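Local coordinates for putative SnoaL-like polyketide cyclase (Shewanella putrefaciens, PDB 3GZB), which is of unconfirmed function but belongs to the SnoaL-like, NTF2-type fold family and may act as a polyketide cyclase, at residues 125-130 with 134-139. Sequence-based numbering, arbitrary orientation. Where two conformers were deposited one is given.
Sequences SLKLDM and RVTEHV
A classic beta bulge interrupts the closing end of the hairpin between strands 115-129 and 134-142, part of the curled sheet of this NTF2-type fold: Thr136 and Glu137 together face Lys127. Lys127 O takes the amide of Thr136 N at 2.8 Å, nearly along the C=O axis, and a weak second bond from Glu137 N at 3.4 Å. Thr136 OG1 lies 3.2 Å from the same Lys127 O. With chi1 at 67°, this hydroxyl lies between the backbone N and carbonyl carbon of Thr136, which leaves CG2 against Asp129 CB (3.7 Å). An alanine here would lose both branches and probably leave Lys127 O without the hydroxyl beside it and open a gap next to Asp129 CB. Beyond the bulge, Asp129 OD2 and Arg134 NH1 form a long salt bridge of 3.6 Å; OD2 lies well out of the guanidinium plane, so no N-H points at it and this side-chain link is purely one of charge. Asn132 hydrogen-bonds the same oxygen. On the other face, Leu126 CD2 lies over the His138 ring, 4.0 Å from its centroid, in a CH-pi contact, while Tyr29 and Asp140 bind the two ring nitrogens. Leu128 CD2 meets Val135 CG2 further along. Two backbone N-H to O bonds join Asp129 with Arg134 and two join Ser125 with Val139, while Lys127 N bonds Glu137 O (2.8 Å), so pairing stays regular on both sides of the one-residue shift.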
ATOM      1  N   SER A 125      -4.803   3.266  -0.041  1.00  9.24           N
ATOM      2  CA  SER A 125      -5.478   2.889   1.176  1.00  9.84           C
ATOM      3  C   SER A 125      -6.530   3.909   1.490  1.00  8.93           C
ATOM      4  O   SER A 125      -6.394   5.115   1.234  1.00 10.63           O
ATOM      5  CB  SER A 125      -4.517   2.708   2.346  1.00 10.59           C
ATOM      6  OG  SER A 125      -3.873   3.945   2.691  1.00 12.51           O
ATOM      7  N   LEU A 126      -7.617   3.441   2.089  1.00  8.66           N
ATOM      8  CA  LEU A 126      -8.723   4.278   2.560  1.00  9.96           C
ATOM      9  C   LEU A 126      -8.964   3.995   4.028  1.00 10.68           C
ATOM     10  O   LEU A 126      -9.150   2.832   4.414  1.00 11.49           O
ATOM     11  CB  LEU A 126     -10.015   4.007   1.779  1.00 10.59           C
ATOM     12  CG  LEU A 126      -9.949   4.100   0.260  1.00 10.10           C
ATOM     13  CD1 LEU A 126     -11.307   3.712  -0.355  1.00 10.72           C
ATOM     14  CD2 LEU A 126      -9.523   5.478  -0.164  1.00 10.60           C
ATOM     15  N   LYS A 127      -9.007   5.039   4.830  1.00  8.67           N
ATOM     16  CA  LYS A 127      -9.491   4.932   6.201  0.50  9.91           C
ATOM     17  C   LYS A 127     -10.928   5.453   6.173  1.00  9.31           C
ATOM     18  O   LYS A 127     -11.166   6.599   5.736  1.00 11.07           O
ATOM     19  CB  LYS A 127      -8.613   5.759   7.144  0.50 11.41           C
ATOM     20  CG  LYS A 127      -8.893   5.564   8.623  0.50 17.65           C
ATOM     21  CD  LYS A 127      -8.674   4.122   9.091  0.50 19.79           C
ATOM     22  CE  LYS A 127      -8.846   4.028  10.615  0.50 21.49           C
ATOM     23  NZ  LYS A 127      -9.108   2.640  11.095  0.50 28.06           N
ATOM     24  N   LEU A 128     -11.869   4.620   6.600  1.00  9.74           N
ATOM     25  CA  LEU A 128     -13.273   4.868   6.500  1.00  9.36           C
ATOM     26  C   LEU A 128     -13.887   5.151   7.864  1.00 10.48           C
ATOM     27  O   LEU A 128     -13.471   4.583   8.886  1.00 12.77           O
ATOM     28  CB  LEU A 128     -13.978   3.645   5.913  1.00  9.58           C
ATOM     29  CG  LEU A 128     -13.422   3.242   4.530  1.00 13.25           C
ATOM     30  CD1 LEU A 128     -14.053   1.914   4.113  1.00 16.77           C
ATOM     31  CD2 LEU A 128     -13.646   4.258   3.517  1.00 18.87           C
ATOM     32  N   ASP A 129     -14.883   6.035   7.850  1.00 10.61           N
ATOM     33  CA  ASP A 129     -15.811   6.249   8.988  1.00 12.69           C
ATOM     34  C   ASP A 129     -17.112   5.583   8.570  1.00 12.84           C
ATOM     35  O   ASP A 129     -17.890   6.124   7.745  1.00 11.68           O
ATOM     36  CB  ASP A 129     -15.932   7.762   9.219  1.00 14.82           C
ATOM     37  CG  ASP A 129     -17.035   8.147  10.209  1.00 17.69           C
ATOM     38  OD1 ASP A 129     -17.746   7.262  10.710  1.00 16.70           O
ATOM     39  OD2 ASP A 129     -17.183   9.383  10.431  1.00 21.66           O
HETATM   40  N   MSE A 130     -17.315   4.357   9.084  1.00 11.50           N
HETATM   41  CA  MSE A 130     -18.423   3.523   8.647  1.00 12.59           C
HETATM   42  C   MSE A 130     -19.776   4.124   9.074  1.00 13.17           C
HETATM   43  O   MSE A 130     -20.722   4.096   8.297  1.00 16.25           O
HETATM   44  CB  MSE A 130     -18.252   2.057   9.073  1.00 12.77           C
HETATM   45  CG  MSE A 130     -17.013   1.382   8.550  1.00 14.14           C
HETATM   46 SE   MSE A 130     -17.017   1.265   6.628  0.75 11.22          SE
HETATM   47  CE  MSE A 130     -18.473   0.113   6.428  1.00 10.59           C
ATOM     48  N   ARG A 134     -18.060   7.801   5.178  1.00 10.30           N
ATOM     49  CA  ARG A 134     -17.071   8.854   4.869  0.50 11.75           C
ATOM     50  C   ARG A 134     -15.686   8.224   4.660  1.00 12.35           C
ATOM     51  O   ARG A 134     -15.347   7.268   5.376  1.00 12.16           O
ATOM     52  CB  ARG A 134     -17.026   9.825   6.071  0.50 13.56           C
ATOM     53  CG  ARG A 134     -16.151  11.050   5.935  0.50 14.53           C
ATOM     54  CD  ARG A 134     -16.418  12.055   7.101  0.50 17.42           C
ATOM     55  NE  ARG A 134     -17.820  12.486   7.155  0.50 12.00           N
ATOM     56  CZ  ARG A 134     -18.494  12.807   8.255  0.50 21.93           C
ATOM     57  NH1 ARG A 134     -17.915  12.760   9.438  0.50 16.28           N
ATOM     58  NH2 ARG A 134     -19.764  13.167   8.168  0.50 23.47           N
ATOM     59  N   VAL A 135     -14.889   8.817   3.779  1.00 10.03           N
ATOM     60  CA  VAL A 135     -13.442   8.566   3.704  1.00  9.51           C
ATOM     61  C   VAL A 135     -12.791   9.654   4.512  1.00  9.89           C
ATOM     62  O   VAL A 135     -12.882  10.867   4.171  1.00 10.98           O
ATOM     63  CB  VAL A 135     -12.949   8.554   2.228  1.00  9.53           C
ATOM     64  CG1 VAL A 135     -11.419   8.568   2.119  1.00 13.73           C
ATOM     65  CG2 VAL A 135     -13.538   7.333   1.509  1.00  9.75           C
ATOM     66  N   THR A 136     -12.125   9.244   5.593  1.00  9.53           N
ATOM     67  CA  THR A 136     -11.411  10.204   6.399  1.00  9.78           C
ATOM     68  C   THR A 136     -10.001  10.456   5.833  1.00  8.66           C
ATOM     69  O   THR A 136      -9.450  11.565   5.959  1.00 10.89           O
ATOM     70  CB  THR A 136     -11.385   9.830   7.866  1.00 11.53           C
ATOM     71  OG1 THR A 136     -10.618   8.677   8.080  1.00 13.41           O
ATOM     72  CG2 THR A 136     -12.797   9.504   8.379  1.00 14.14           C
ATOM     73  N   GLU A 137      -9.377   9.422   5.244  1.00  7.54           N
ATOM     74  CA  GLU A 137      -8.052   9.584   4.633  0.50  8.55           C
ATOM     75  C   GLU A 137      -7.896   8.637   3.479  1.00  9.27           C
ATOM     76  O   GLU A 137      -8.063   7.424   3.619  1.00 10.02           O
ATOM     77  CB  GLU A 137      -6.914   9.344   5.629  0.50  9.40           C
ATOM     78  CG  GLU A 137      -5.540   9.764   5.104  0.50 12.37           C
ATOM     79  CD  GLU A 137      -4.381   9.670   6.117  0.50 20.71           C
ATOM     80  OE1 GLU A 137      -4.467   8.952   7.165  0.50 15.04           O
ATOM     81  OE2 GLU A 137      -3.343  10.324   5.826  0.50 30.35           O
ATOM     82  N   HIS A 138      -7.553   9.209   2.329  1.00  8.62           N
ATOM     83  CA  HIS A 138      -7.205   8.487   1.106  1.00  7.95           C
ATOM     84  C   HIS A 138      -5.724   8.704   0.887  1.00  7.13           C
ATOM     85  O   HIS A 138      -5.280   9.860   0.768  1.00 10.18           O
ATOM     86  CB  HIS A 138      -8.049   9.043  -0.030  1.00  7.98           C
ATOM     87  CG  HIS A 138      -7.758   8.473  -1.387  1.00  8.71           C
ATOM     88  ND1 HIS A 138      -8.706   8.450  -2.375  1.00  9.76           N
ATOM     89  CD2 HIS A 138      -6.640   7.918  -1.925  1.00  8.55           C
ATOM     90  CE1 HIS A 138      -8.189   7.920  -3.472  1.00 11.19           C
ATOM     91  NE2 HIS A 138      -6.928   7.575  -3.233  1.00  9.33           N
ATOM     92  N   VAL A 139      -4.933   7.618   0.929  1.00  7.66           N
ATOM     93  CA  VAL A 139      -3.483   7.712   0.667  1.00  8.11           C
ATOM     94  C   VAL A 139      -3.144   6.979  -0.616  1.00 10.24           C
ATOM     95  O   VAL A 139      -3.491   5.770  -0.727  1.00 10.80           O
ATOM     96  CB  VAL A 139      -2.648   7.133   1.792  1.00 10.22           C
ATOM     97  CG1 VAL A 139      -1.151   7.259   1.459  1.00 11.59           C
ATOM     98  CG2 VAL A 139      -2.959   7.836   3.134  1.00 11.92           C
TER
HETATM   99  O   HOH W   1      -5.597   5.606   4.173  1.00 12.80           O